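Local coordinates for protein Ent-copalyl diphosphate synthase (Streptomyces platensis, PDB 5BP8) that belongs to the class II terpene cyclase family and folds as a single, mainly alpha-helical chain with very little beta structure, at residues A78-L83 and A136-R141; D107-L112 and G151-W156; P347-N352 and S381-D386; G392-K397 and D426-W431. All coordinates share one frame; numbering follows the deposited sequence.

Contact 1 of 4, residues A78-L83 and A136-R141; sequences AVEALL and ADINTR
Glu80 presses the aliphatic part of its side chain against Asp137 and Ile138, where the axes of segments 78-83 and 136-141, on helices 72-86 and 127-144, approach to 9.2 Å at 34°. Its CB meets Ile138 CG1 at 3.7 Å. A chi1 of -164° sets Glu80 CG anti to the backbone N, where it meets Asp137 CB at 3.6 Å. The carboxylate lies among charges of both signs: Glu80 OE2 is 4.1 Å from Arg141 NE, near the guanidinium plane but too far for a salt bridge. It is also 4.2 Å from Asp137 OD2, a like charge probably tolerated because Arg198 bridges both acids. Ser39, Arg36 and Thr84 hold Glu80 further. Leu83 supplies the apolar half, its CB lying 3.8 Å from Arg141 CB as the two side chains run past each other in opposite directions. Leu83 CD1 reaches Ile138 CG2 at 3.9 Å, the two side chains crossing at about a right angle, and Val79 CG1 closes on Ile138 CD1 at 4.0 Å. Around this pair, helix 31-40 packs against Ala81, while helix 98-116 lies against Leu82 and Leu83 through Cys105.

Contact 2 of 4, residues D107-L112 and G151-W156; sequences DGLGAL and GKLGAW
The indole of Trp156 takes Leu109 on one face: Leu109 CB stands 3.6 Å from the centroid of the six-membered ring, only 7° off its normal, a CH-pi contact. The backbone shares the approach, since Trp156 CH2 comes to 3.7 Å from Leu109 C, and Gly110 N comes obliquely to 3.8 Å from Trp156 CZ2. Leu109 and the indole pass each other pointing opposite ways, and Leu109 CD1 lies 4.0 Å from Trp156 CD2, near the ring fusion. The same methyl turns to Leu153, whose CD1 is 3.6 Å from Leu109 CD1, the two leucines crossing at about a right angle. Leu109 thus touches both the indole and Leu153.

At the outer margin Lys152 and Asp107 form a salt bridge, with Lys152 NZ 3.5 Å from Asp107 OD2, a weak hydrogen bond. The lysine chain is extended beyond CG and carries NZ across to the aspartate, the two side chains meeting at about a right angle.

The contact lays a loop, helical in its backbone angles at 153-156, against helix 98-116, where Trp156 also touches Arg113. Behind it, Leu109 leans on Leu142 of helix 127-144 and Leu153 on Leu86 of helix 72-86.

Contact 3 of 4, residues P347-N352 and S381-D386; sequences PSTSTN and SDWLLD
Trp383 pushes the six-membered half of its indole against Pro347, Thr349 and Asn352, around the start of helix 349-365. Thr349 CA lies at the ring edge, near the plane, 3.9 Å from Trp383 CZ3. Pro347 CB approaches obliquely, 3.7 Å from Trp383 CZ2. The amide of Asn352 also comes obliquely, its plane turned 37° from the ring and its ND2 3.7 Å from Trp383 CZ3; the ring of Tyr337 meets the indole as well.

Van der Waals packing continues one residue on, where Leu384 CD2 rests 3.5 Å from the backbone oxygen Thr349 O and 4.1 Å from Asn352 CB. Thr349 and Leu384 both touch Cys409 of helix 402-416, so that helix adjoins both others. This packing of successive helices is consistent with the alpha/alpha-barrel architecture of the squalene-hopene cyclase C-terminal domain family.

Hydrogen bonds fix the residues that receive the indole. Ser348 is the N-cap: its OG accepts from Thr351 N at 3.0 Å, from Thr351 OG1 too, and its hydroxyl pairs with Asp396. Asn352 ND2 donates to Ser348 O at 2.9 Å, nearly straight at 168°, with the acceptor in the amide plane. At the other end of the amide, Asn352 OD1 is bonded to Phe338 N, so both ends are gripped and the amide's rotation is fixed beside the ring.

Contact 4 of 4, residues G392-K397 and D426-W431; sequences GSWMDK and DRAAAW. With SO4 (sulfate ion), chain B.
Gly392 meets Ala428 backbone to backbone, their CA atoms 4.6 Å apart, with the glycine at a positive phi of 102° and psi of -8°. Gly392 and Trp394, with Gln388 before them, match the QW motif of squalene-hopene cyclase relatives, and here the end of that motif lies against helix 422-435. Gly392 O approaches Ala428 CA at 3.4 Å, a CA-H...O contact with 133° at the hydrogen, and also accepts from Gln388 NE2.

Ser393 sets its CB over one face of the Trp431 indole, 3.6 Å from the centroid of the five-membered ring, a CH-pi contact; the nearest ring atom is Trp431 CE2 at 3.4 Å from Ser393 CB. Trp394 turns back to the helix with its six-membered rim: Trp394 CZ3 lies 4.0 Å from Ala428 CB, which sits at the ring edge near the plane. NE1 of Trp394 bonds to Leu384 O, tying the ring to the end of helix 370-386. Trp431 and Ser393 both reach Thr406 of helix 402-416, which therefore lines the contact.

Farther along the loop, well away from helix 422-435, Lys397 points to a sulfate ion, probably carried over from the crystallisation medium. The lysine chain bends at chi3 on its way there. Its NZ donates two hydrogen bonds to the ion, Lys397 NZ lying 2.9 Å from sulfate O1 and 3.1 Å from sulfate O3.

From the N terminus, contact 1 closes a loop from helix 72-86 to helix 127-144. Contact 2 opens inside that loop, on helix 98-116, and closes after it, so the two cross along the chain. They touch in space, Val79 CG1 lying 3.6 Å from Leu109 CD2, and tie three successive helices to the loop that follows. Far along the chain, contact 3 joins helices 349-365 and 370-386; contact 4 then opens and joins the next loop to helix 422-435, the two in series. Asp396 links them, its second carboxylate oxygen making a probable hydrogen bond to Ser350. The two pairs lie apart, contacts 1 and 3 having centres about 40 Å from each other.

Contact 1 of 4, residues A78-L83 and A136-R141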
loop_
_atom_site.group_PDB
_atom_site.type_symbol
_atom_site.label_atom_id
_atom_site.label_comp_id
_atom_site.label_asym_id
_atom_site.label_seq_id
_atom_site.Cartn_x
_atom_site.Cartn_y
_atom_site.Cartn_z
ATOM N N ALA A 78 0.778 15.555 -9.435
ATOM C CA ALA A 78 0.405 15.799 -10.834
ATOM C C ALA A 78 0.583 17.251 -11.252
ATOM O O ALA A 78 1.182 17.552 -12.327
ATOM C CB ALA A 78 -1.031 15.353 -11.072
ATOM N N VAL A 79 0.098 18.162 -10.416
ATOM C CA VAL A 79 0.227 19.585 -10.711
ATOM C C VAL A 79 1.698 20.013 -10.795
ATOM O O VAL A 79 2.123 20.709 -11.768
ATOM C CB VAL A 79 -0.574 20.439 -9.705
ATOM C CG1 VAL A 79 -0.216 21.918 -9.807
ATOM C CG2 VAL A 79 -2.066 20.208 -9.889
ATOM N N GLU A 80 2.498 19.573 -9.824
ATOM C CA GLU A 80 3.917 19.902 -9.859
ATOM C C GLU A 80 4.574 19.362 -11.139
ATOM O O GLU A 80 5.364 20.092 -11.797
ATOM C CB GLU A 80 4.637 19.385 -8.613
ATOM C CG GLU A 80 6.012 20.023 -8.397
ATOM C CD GLU A 80 7.107 19.443 -9.261
ATOM O OE1 GLU A 80 7.027 18.243 -9.661
ATOM O OE2 GLU A 80 8.073 20.197 -9.563
ATOM N N ALA A 81 4.248 18.119 -11.510
ATOM C CA ALA A 81 4.817 17.500 -12.707
ATOM C C ALA A 81 4.417 18.268 -13.956
ATOM O O ALA A 81 5.263 18.513 -14.858
ATOM C CB ALA A 81 4.403 16.062 -12.822
ATOM N N LEU A 82 3.150 18.663 -14.037
ATOM C CA LEU A 82 2.690 19.404 -15.211
ATOM C C LEU A 82 3.344 20.771 -15.324
ATOM O O LEU A 82 3.740 21.175 -16.435
ATOM C CB LEU A 82 1.157 19.518 -15.261
ATOM C CG LEU A 82 0.423 18.177 -15.484
ATOM C CD1 LEU A 82 -1.064 18.308 -15.160
ATOM C CD2 LEU A 82 0.619 17.645 -16.905
ATOM N N LEU A 83 3.508 21.471 -14.202
ATOM C CA LEU A 83 4.196 22.770 -14.225
ATOM C C LEU A 83 5.657 22.585 -14.665
ATOM O O LEU A 83 6.188 23.351 -15.488
ATOM C CB LEU A 83 4.118 23.470 -12.876
ATOM C CG LEU A 83 2.744 24.043 -12.460
ATOM C CD1 LEU A 83 2.690 24.329 -10.970
ATOM C CD2 LEU A 83 2.438 25.307 -13.274
ATOM N N ALA A 136 5.859 23.495 -2.043
ATOM C CA ALA A 136 6.943 24.463 -2.247
ATOM C C ALA A 136 7.398 24.487 -3.707
ATOM O O ALA A 136 7.610 25.570 -4.258
ATOM C CB ALA A 136 8.132 24.179 -1.324
ATOM N N ASP A 137 7.508 23.324 -4.355
ATOM C CA ASP A 137 7.928 23.307 -5.765
ATOM C C ASP A 137 6.860 23.917 -6.663
ATOM O O ASP A 137 7.184 24.638 -7.616
ATOM C CB ASP A 137 8.276 21.891 -6.232
ATOM C CG ASP A 137 9.675 21.444 -5.778
ATOM O OD1 ASP A 137 10.499 22.315 -5.405
ATOM O OD2 ASP A 137 9.961 20.234 -5.849
ATOM N N ILE A 138 5.597 23.651 -6.350
ATOM C CA ILE A 138 4.486 24.283 -7.093
ATOM C C ILE A 138 4.576 25.806 -6.972
ATOM O O ILE A 138 4.561 26.522 -7.970
ATOM C CB ILE A 138 3.114 23.789 -6.612
ATOM C CG1 ILE A 138 2.924 22.330 -7.057
ATOM C CG2 ILE A 138 1.991 24.675 -7.180
ATOM C CD1 ILE A 138 1.742 21.649 -6.387
ATOM N N ASN A 139 4.756 26.301 -5.759
ATOM C CA ASN A 139 4.834 27.735 -5.579
ATOM C C ASN A 139 6.025 28.354 -6.310
ATOM O O ASN A 139 5.898 29.426 -6.884
ATOM C CB ASN A 139 4.815 28.101 -4.095
ATOM C CG ASN A 139 3.436 27.996 -3.521
ATOM O OD1 ASN A 139 2.452 28.260 -4.227
ATOM N ND2 ASN A 139 3.333 27.617 -2.247
ATOM N N THR A 140 7.145 27.648 -6.342
ATOM C CA THR A 140 8.293 28.089 -7.127
ATOM C C THR A 140 7.957 28.204 -8.600
ATOM O O THR A 140 8.285 29.228 -9.253
ATOM C CB THR A 140 9.504 27.162 -6.874
ATOM O OG1 THR A 140 9.859 27.283 -5.491
ATOM C CG2 THR A 140 10.678 27.544 -7.723
ATOM N N ARG A 141 7.286 27.184 -9.136
ATOM C CA ARG A 141 6.884 27.200 -10.535
ATOM C C ARG A 141 5.870 28.302 -10.833
ATOM O O ARG A 141 5.946 28.931 -11.884
ATOM C CB ARG A 141 6.301 25.861 -10.969
ATOM C CG ARG A 141 7.264 24.697 -10.848
ATOM C CD ARG A 141 8.259 24.664 -11.966
ATOM N NE ARG A 141 9.137 23.507 -11.804
ATOM C CZ ARG A 141 10.255 23.319 -12.502
ATOM N NH1 ARG A 141 10.652 24.214 -13.425
ATOM N NH2 ARG A 141 10.993 22.236 -12.265
#

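Contact 2 of 4, residues D107-L112 and G151-W156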
loop_
_atom_site.group_PDB
_atom_site.type_symbol
_atom_site.label_atom_id
_atom_site.label_comp_id
_atom_site.label_asym_id
_atom_site.label_seq_id
_atom_site.Cartn_x
_atom_site.Cartn_y
_atom_site.Cartn_z
ATOM N N ASP A 107 -6.742 23.293 -13.921
ATOM C CA ASP A 107 -7.860 22.675 -13.189
ATOM C C ASP A 107 -7.399 21.979 -11.916
ATOM O O ASP A 107 -8.123 22.000 -10.923
ATOM C CB ASP A 107 -8.644 21.709 -14.076
ATOM C CG ASP A 107 -9.428 22.427 -15.191
ATOM O OD1 ASP A 107 -9.804 21.713 -16.143
ATOM O OD2 ASP A 107 -9.690 23.650 -15.080
ATOM N N GLY A 108 -6.199 21.389 -11.940
ATOM C CA GLY A 108 -5.551 20.853 -10.735
ATOM C C GLY A 108 -5.255 21.912 -9.689
ATOM O O GLY A 108 -5.521 21.724 -8.500
ATOM N N LEU A 109 -4.752 23.050 -10.138
ATOM C CA LEU A 109 -4.535 24.210 -9.252
ATOM C C LEU A 109 -5.830 24.680 -8.617
ATOM O O LEU A 109 -5.870 24.960 -7.399
ATOM C CB LEU A 109 -3.871 25.364 -10.009
ATOM C CG LEU A 109 -2.413 25.126 -10.398
ATOM C CD1 LEU A 109 -1.947 26.020 -11.544
ATOM C CD2 LEU A 109 -1.493 25.226 -9.182
ATOM N N GLY A 110 -6.894 24.728 -9.417
ATOM C CA GLY A 110 -8.211 25.041 -8.912
ATOM C C GLY A 110 -8.664 24.072 -7.842
ATOM O O GLY A 110 -9.165 24.502 -6.794
ATOM N N ALA A 111 -8.527 22.768 -8.086
ATOM C CA ALA A 111 -8.896 21.773 -7.091
ATOM C C ALA A 111 -8.105 21.899 -5.782
ATOM O O ALA A 111 -8.664 21.690 -4.702
ATOM C CB ALA A 111 -8.782 20.348 -7.659
ATOM N N LEU A 112 -6.814 22.190 -5.879
ATOM C CA LEU A 112 -5.987 22.432 -4.693
ATOM C C LEU A 112 -6.493 23.648 -3.891
ATOM O O LEU A 112 -6.729 23.578 -2.667
ATOM C CB LEU A 112 -4.526 22.631 -5.078
ATOM C CG LEU A 112 -3.803 21.374 -5.580
ATOM C CD1 LEU A 112 -2.469 21.743 -6.217
ATOM C CD2 LEU A 112 -3.600 20.402 -4.438
ATOM N N GLY A 151 -2.989 28.888 -22.216
ATOM C CA GLY A 151 -4.334 28.885 -21.644
ATOM C C GLY A 151 -4.534 29.840 -20.476
ATOM O O GLY A 151 -3.999 30.947 -20.455
ATOM N N LYS A 152 -5.303 29.391 -19.486
ATOM C CA LYS A 152 -5.602 30.218 -18.316
ATOM C C LYS A 152 -4.487 30.143 -17.297
ATOM O O LYS A 152 -4.487 30.856 -16.308
ATOM C CB LYS A 152 -6.974 29.892 -17.690
ATOM C CG LYS A 152 -7.403 28.439 -17.648
ATOM C CD LYS A 152 -8.834 28.347 -17.138
ATOM C CE LYS A 152 -9.196 26.935 -16.716
ATOM N NZ LYS A 152 -10.452 26.941 -15.914
ATOM N N LEU A 153 -3.470 29.343 -17.584
ATOM C CA LEU A 153 -2.363 29.191 -16.667
ATOM C C LEU A 153 -1.610 30.489 -16.391
ATOM O O LEU A 153 -1.197 30.740 -15.260
ATOM C CB LEU A 153 -1.462 28.043 -17.169
ATOM C CG LEU A 153 -0.558 27.370 -16.193
ATOM C CD1 LEU A 153 -1.330 26.878 -14.974
ATOM C CD2 LEU A 153 0.155 26.238 -16.907
ATOM N N GLY A 154 -1.482 31.370 -17.388
ATOM C CA GLY A 154 -0.899 32.681 -17.177
ATOM C C GLY A 154 -1.579 33.526 -16.103
ATOM O O GLY A 154 -0.943 34.324 -15.417
ATOM N N ALA A 155 -2.876 33.309 -15.916
ATOM C CA ALA A 155 -3.622 33.996 -14.873
ATOM C C ALA A 155 -3.197 33.584 -13.461
ATOM O O ALA A 155 -3.457 34.309 -12.492
ATOM C CB ALA A 155 -5.118 33.740 -15.068
ATOM N N TRP A 156 -2.561 32.414 -13.348
ATOM C CA TRP A 156 -2.037 31.891 -12.077
ATOM C C TRP A 156 -0.653 32.391 -11.719
ATOM O O TRP A 156 -0.156 32.125 -10.620
ATOM C CB TRP A 156 -2.024 30.348 -12.112
ATOM C CG TRP A 156 -3.376 29.757 -11.983
ATOM C CD1 TRP A 156 -4.248 29.520 -12.972
ATOM C CD2 TRP A 156 -4.006 29.327 -10.764
ATOM N NE1 TRP A 156 -5.407 28.961 -12.458
ATOM C CE2 TRP A 156 -5.279 28.839 -11.103
ATOM C CE3 TRP A 156 -3.612 29.315 -9.432
ATOM C CZ2 TRP A 156 -6.176 28.336 -10.151
ATOM C CZ3 TRP A 156 -4.520 28.825 -8.469
ATOM C CH2 TRP A 156 -5.778 28.362 -8.844
#

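Contact 3 of 4, residues P347-N352 and S381-D386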
loop_
_atom_site.group_PDB
_atom_site.type_symbol
_atom_site.label_atom_id
_atom_site.label_comp_id
_atom_site.label_asym_id
_atom_site.label_seq_id
_atom_site.Cartn_x
_atom_site.Cartn_y
_atom_site.Cartn_z
ATOM N N PRO A 347 0.263 3.077 16.647
ATOM C CA PRO A 347 0.263 1.629 16.478
ATOM C C PRO A 347 -0.666 1.152 15.370
ATOM O O PRO A 347 -1.634 1.832 15.018
ATOM C CB PRO A 347 -0.278 1.092 17.819
ATOM C CG PRO A 347 -0.557 2.263 18.680
ATOM C CD PRO A 347 -0.486 3.502 17.848
ATOM N N SER A 348 -0.383 -0.035 14.879
ATOM C CA SER A 348 -1.177 -0.701 13.876
ATOM C C SER A 348 -1.997 -1.843 14.479
ATOM O O SER A 348 -1.452 -2.751 15.117
ATOM C CB SER A 348 -0.266 -1.244 12.789
ATOM O OG SER A 348 -0.967 -2.116 11.930
ATOM N N THR A 349 -3.301 -1.817 14.251
ATOM C CA THR A 349 -4.186 -2.907 14.704
ATOM C C THR A 349 -3.973 -4.159 13.867
ATOM O O THR A 349 -3.883 -5.264 14.420
ATOM C CB THR A 349 -5.672 -2.499 14.634
ATOM O OG1 THR A 349 -5.984 -2.049 13.300
ATOM C CG2 THR A 349 -5.973 -1.391 15.631
ATOM N N SER A 350 -3.817 -4.000 12.538
ATOM C CA SER A 350 -3.626 -5.152 11.648
ATOM C C SER A 350 -2.294 -5.853 11.960
ATOM O O SER A 350 -2.207 -7.074 11.882
ATOM C CB SER A 350 -3.713 -4.762 10.145
ATOM O OG SER A 350 -2.563 -4.053 9.753
ATOM N N THR A 351 -1.269 -5.087 12.302
ATOM C CA THR A 351 0.034 -5.653 12.655
ATOM C C THR A 351 -0.084 -6.546 13.903
ATOM O O THR A 351 0.407 -7.678 13.930
ATOM C CB THR A 351 1.062 -4.545 12.872
ATOM O OG1 THR A 351 1.240 -3.807 11.647
ATOM C CG2 THR A 351 2.429 -5.093 13.340
ATOM N N ASN A 352 -0.747 -6.030 14.925
ATOM C CA ASN A 352 -0.955 -6.808 16.145
ATOM C C ASN A 352 -1.790 -8.049 15.911
ATOM O O ASN A 352 -1.467 -9.114 16.449
ATOM C CB ASN A 352 -1.508 -5.930 17.255
ATOM C CG ASN A 352 -0.418 -5.120 17.932
ATOM O OD1 ASN A 352 0.156 -5.542 18.965
ATOM N ND2 ASN A 352 -0.081 -3.978 17.348
ATOM N N SER A 381 -4.244 -9.940 22.576
ATOM C CA SER A 381 -5.686 -10.130 22.763
ATOM C C SER A 381 -6.332 -8.997 23.550
ATOM O O SER A 381 -7.283 -8.386 23.046
ATOM C CB SER A 381 -5.980 -11.466 23.440
ATOM O OG SER A 381 -5.662 -12.516 22.558
ATOM N N ASP A 382 -5.830 -8.712 24.756
ATOM C CA ASP A 382 -6.275 -7.539 25.537
ATOM C C ASP A 382 -6.431 -6.354 24.597
ATOM O O ASP A 382 -7.518 -5.814 24.431
ATOM C CB ASP A 382 -5.252 -7.098 26.606
ATOM C CG ASP A 382 -5.691 -5.811 27.354
ATOM O OD1 ASP A 382 -6.854 -5.751 27.845
ATOM O OD2 ASP A 382 -4.885 -4.850 27.438
ATOM N N TRP A 383 -5.305 -5.988 23.999
ATOM C CA TRP A 383 -5.158 -4.747 23.274
ATOM C C TRP A 383 -6.091 -4.658 22.059
ATOM O O TRP A 383 -6.702 -3.609 21.843
ATOM C CB TRP A 383 -3.699 -4.597 22.840
ATOM C CG TRP A 383 -3.374 -3.287 22.284
ATOM C CD1 TRP A 383 -3.060 -2.155 22.953
ATOM C CD2 TRP A 383 -3.334 -2.961 20.892
ATOM N NE1 TRP A 383 -2.811 -1.139 22.069
ATOM C CE2 TRP A 383 -2.986 -1.609 20.793
ATOM C CE3 TRP A 383 -3.565 -3.694 19.729
ATOM C CZ2 TRP A 383 -2.846 -0.958 19.562
ATOM C CZ3 TRP A 383 -3.425 -3.045 18.497
ATOM C CH2 TRP A 383 -3.082 -1.697 18.435
ATOM N N LEU A 384 -6.191 -5.728 21.272
ATOM C CA LEU A 384 -7.090 -5.723 20.104
ATOM C C LEU A 384 -8.525 -5.544 20.526
ATOM O O LEU A 384 -9.268 -4.763 19.950
ATOM C CB LEU A 384 -6.968 -6.997 19.286
ATOM C CG LEU A 384 -5.669 -7.154 18.491
ATOM C CD1 LEU A 384 -5.605 -8.552 17.926
ATOM C CD2 LEU A 384 -5.645 -6.118 17.378
ATOM N N LEU A 385 -8.921 -6.276 21.562
ATOM C CA LEU A 385 -10.239 -6.086 22.140
ATOM C C LEU A 385 -10.502 -4.660 22.624
ATOM O O LEU A 385 -11.568 -4.110 22.348
ATOM C CB LEU A 385 -10.445 -7.099 23.285
ATOM C CG LEU A 385 -10.408 -8.539 22.767
ATOM C CD1 LEU A 385 -10.296 -9.589 23.903
ATOM C CD2 LEU A 385 -11.641 -8.782 21.920
ATOM N N ASP A 386 -9.531 -4.048 23.289
ATOM C CA ASP A 386 -9.704 -2.709 23.816
ATOM C C ASP A 386 -9.746 -1.637 22.702
ATOM O O ASP A 386 -10.283 -0.557 22.908
ATOM C CB ASP A 386 -8.576 -2.394 24.803
ATOM C CG ASP A 386 -8.534 -3.363 25.990
ATOM O OD1 ASP A 386 -7.534 -3.310 26.735
ATOM O OD2 ASP A 386 -9.467 -4.185 26.172
#

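Contact 4 of 4, residues G392-K397 and D426-W431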
loop_
_atom_site.group_PDB
_atom_site.type_symbol
_atom_site.label_atom_id
_atom_site.label_comp_id
_atom_site.label_asym_id
_atom_site.label_seq_id
_atom_site.Cartn_x
_atom_site.Cartn_y
_atom_site.Cartn_z
ATOM N N GLY A 392 -18.205 -2.021 16.376
ATOM C CA GLY A 392 -17.768 -3.381 16.100
ATOM C C GLY A 392 -16.631 -3.483 15.110
ATOM O O GLY A 392 -16.044 -4.553 14.909
ATOM N N SER A 393 -16.291 -2.362 14.495
ATOM C CA SER A 393 -15.228 -2.348 13.502
ATOM C C SER A 393 -13.879 -2.059 14.133
ATOM O O SER A 393 -13.794 -1.704 15.313
ATOM C CB SER A 393 -15.553 -1.292 12.434
ATOM O OG SER A 393 -15.384 0.014 12.942
ATOM N N TRP A 394 -12.816 -2.197 13.327
ATOM C CA TRP A 394 -11.520 -1.637 13.666
ATOM C C TRP A 394 -11.085 -0.755 12.481
ATOM O O TRP A 394 -11.653 -0.861 11.412
ATOM C CB TRP A 394 -10.438 -2.717 13.852
ATOM C CG TRP A 394 -10.451 -3.471 15.175
ATOM C CD1 TRP A 394 -9.672 -3.226 16.269
ATOM C CD2 TRP A 394 -11.220 -4.631 15.481
ATOM N NE1 TRP A 394 -9.941 -4.149 17.262
ATOM C CE2 TRP A 394 -10.864 -5.039 16.786
ATOM C CE3 TRP A 394 -12.185 -5.362 14.783
ATOM C CZ2 TRP A 394 -11.467 -6.151 17.421
ATOM C CZ3 TRP A 394 -12.758 -6.474 15.390
ATOM C CH2 TRP A 394 -12.404 -6.853 16.708
HETATM N N MSE A 395 -10.091 0.089 12.709
HETATM C CA MSE A 395 -9.399 0.815 11.633
HETATM C C MSE A 395 -7.932 0.535 11.817
HETATM O O MSE A 395 -7.471 0.284 12.938
HETATM C CB MSE A 395 -9.622 2.318 11.749
HETATM C CG MSE A 395 -10.841 2.855 11.003
HETATM SE SE MSE A 395 -10.814 2.509 9.056
HETATM C CE MSE A 395 -9.512 3.703 8.207
ATOM N N ASP A 396 -7.169 0.618 10.723
ATOM C CA ASP A 396 -5.741 0.352 10.747
ATOM C C ASP A 396 -5.002 1.417 9.961
ATOM O O ASP A 396 -5.510 1.923 8.962
ATOM C CB ASP A 396 -5.413 -1.001 10.137
ATOM C CG ASP A 396 -3.926 -1.316 10.186
ATOM O OD1 ASP A 396 -3.384 -1.366 11.304
ATOM O OD2 ASP A 396 -3.299 -1.541 9.115
ATOM N N LYS A 397 -3.797 1.720 10.414
ATOM C CA LYS A 397 -2.976 2.742 9.792
ATOM C C LYS A 397 -2.510 2.428 8.383
ATOM O O LYS A 397 -2.115 3.338 7.678
ATOM C CB LYS A 397 -1.746 3.057 10.672
ATOM C CG LYS A 397 -0.669 1.996 10.668
ATOM C CD LYS A 397 0.418 2.290 11.708
ATOM C CE LYS A 397 1.262 3.494 11.328
ATOM N NZ LYS A 397 2.427 3.639 12.243
ATOM N N ASP A 426 -18.315 -11.454 17.364
ATOM C CA ASP A 426 -19.714 -11.364 16.973
ATOM C C ASP A 426 -20.112 -9.926 16.627
ATOM O O ASP A 426 -20.913 -9.720 15.733
ATOM C CB ASP A 426 -20.655 -11.877 18.077
ATOM C CG ASP A 426 -20.481 -13.349 18.368
ATOM O OD1 ASP A 426 -20.004 -14.095 17.489
ATOM O OD2 ASP A 426 -20.849 -13.775 19.489
ATOM N N ARG A 427 -19.570 -8.949 17.355
ATOM C CA ARG A 427 -19.866 -7.540 17.090
ATOM C C ARG A 427 -19.307 -7.126 15.717
ATOM O O ARG A 427 -19.907 -6.310 15.025
ATOM C CB ARG A 427 -19.237 -6.632 18.140
ATOM C CG ARG A 427 -19.905 -6.648 19.513
ATOM C CD ARG A 427 -19.613 -5.314 20.183
ATOM N NE ARG A 427 -18.416 -5.315 21.021
ATOM C CZ ARG A 427 -17.535 -4.312 21.116
ATOM N NH1 ARG A 427 -17.625 -3.205 20.356
ATOM N NH2 ARG A 427 -16.505 -4.445 21.949
ATOM N N ALA A 428 -18.152 -7.678 15.361
ATOM C CA ALA A 428 -17.574 -7.470 14.007
ATOM C C ALA A 428 -18.473 -8.057 12.906
ATOM O O ALA A 428 -18.721 -7.418 11.857
ATOM C CB ALA A 428 -16.175 -8.052 13.923
ATOM N N ALA A 429 -18.977 -9.263 13.113
ATOM C CA ALA A 429 -19.888 -9.888 12.145
ATOM C C ALA A 429 -21.213 -9.112 12.035
ATOM O O ALA A 429 -21.770 -8.977 10.948
ATOM C CB ALA A 429 -20.151 -11.353 12.511
ATOM N N ALA A 430 -21.702 -8.588 13.156
ATOM C CA ALA A 430 -22.871 -7.728 13.143
ATOM C C ALA A 430 -22.629 -6.464 12.296
ATOM O O ALA A 430 -23.519 -6.022 11.561
ATOM C CB ALA A 430 -23.262 -7.342 14.552
ATOM N N TRP A 431 -21.446 -5.878 12.453
ATOM C CA TRP A 431 -21.047 -4.700 11.678
ATOM C C TRP A 431 -20.979 -5.023 10.192
ATOM O O TRP A 431 -21.415 -4.230 9.335
ATOM C CB TRP A 431 -19.716 -4.170 12.202
ATOM C CG TRP A 431 -19.169 -3.013 11.450
ATOM C CD1 TRP A 431 -19.504 -1.708 11.607
ATOM C CD2 TRP A 431 -18.175 -3.052 10.424
ATOM N NE1 TRP A 431 -18.761 -0.913 10.756
ATOM C CE2 TRP A 431 -17.954 -1.714 10.004
ATOM C CE3 TRP A 431 -17.448 -4.074 9.821
ATOM C CZ2 TRP A 431 -17.027 -1.382 9.011
ATOM C CZ3 TRP A 431 -16.524 -3.739 8.836
ATOM C CH2 TRP A 431 -16.323 -2.407 8.450
HETATM S S SO4 B . 3.953 6.858 12.307
HETATM O O1 SO4 B . 2.903 6.342 13.221
HETATM O O2 SO4 B . 5.027 7.458 13.170
HETATM O O3 SO4 B . 4.462 5.854 11.413
HETATM O O4 SO4 B . 3.353 7.958 11.532
#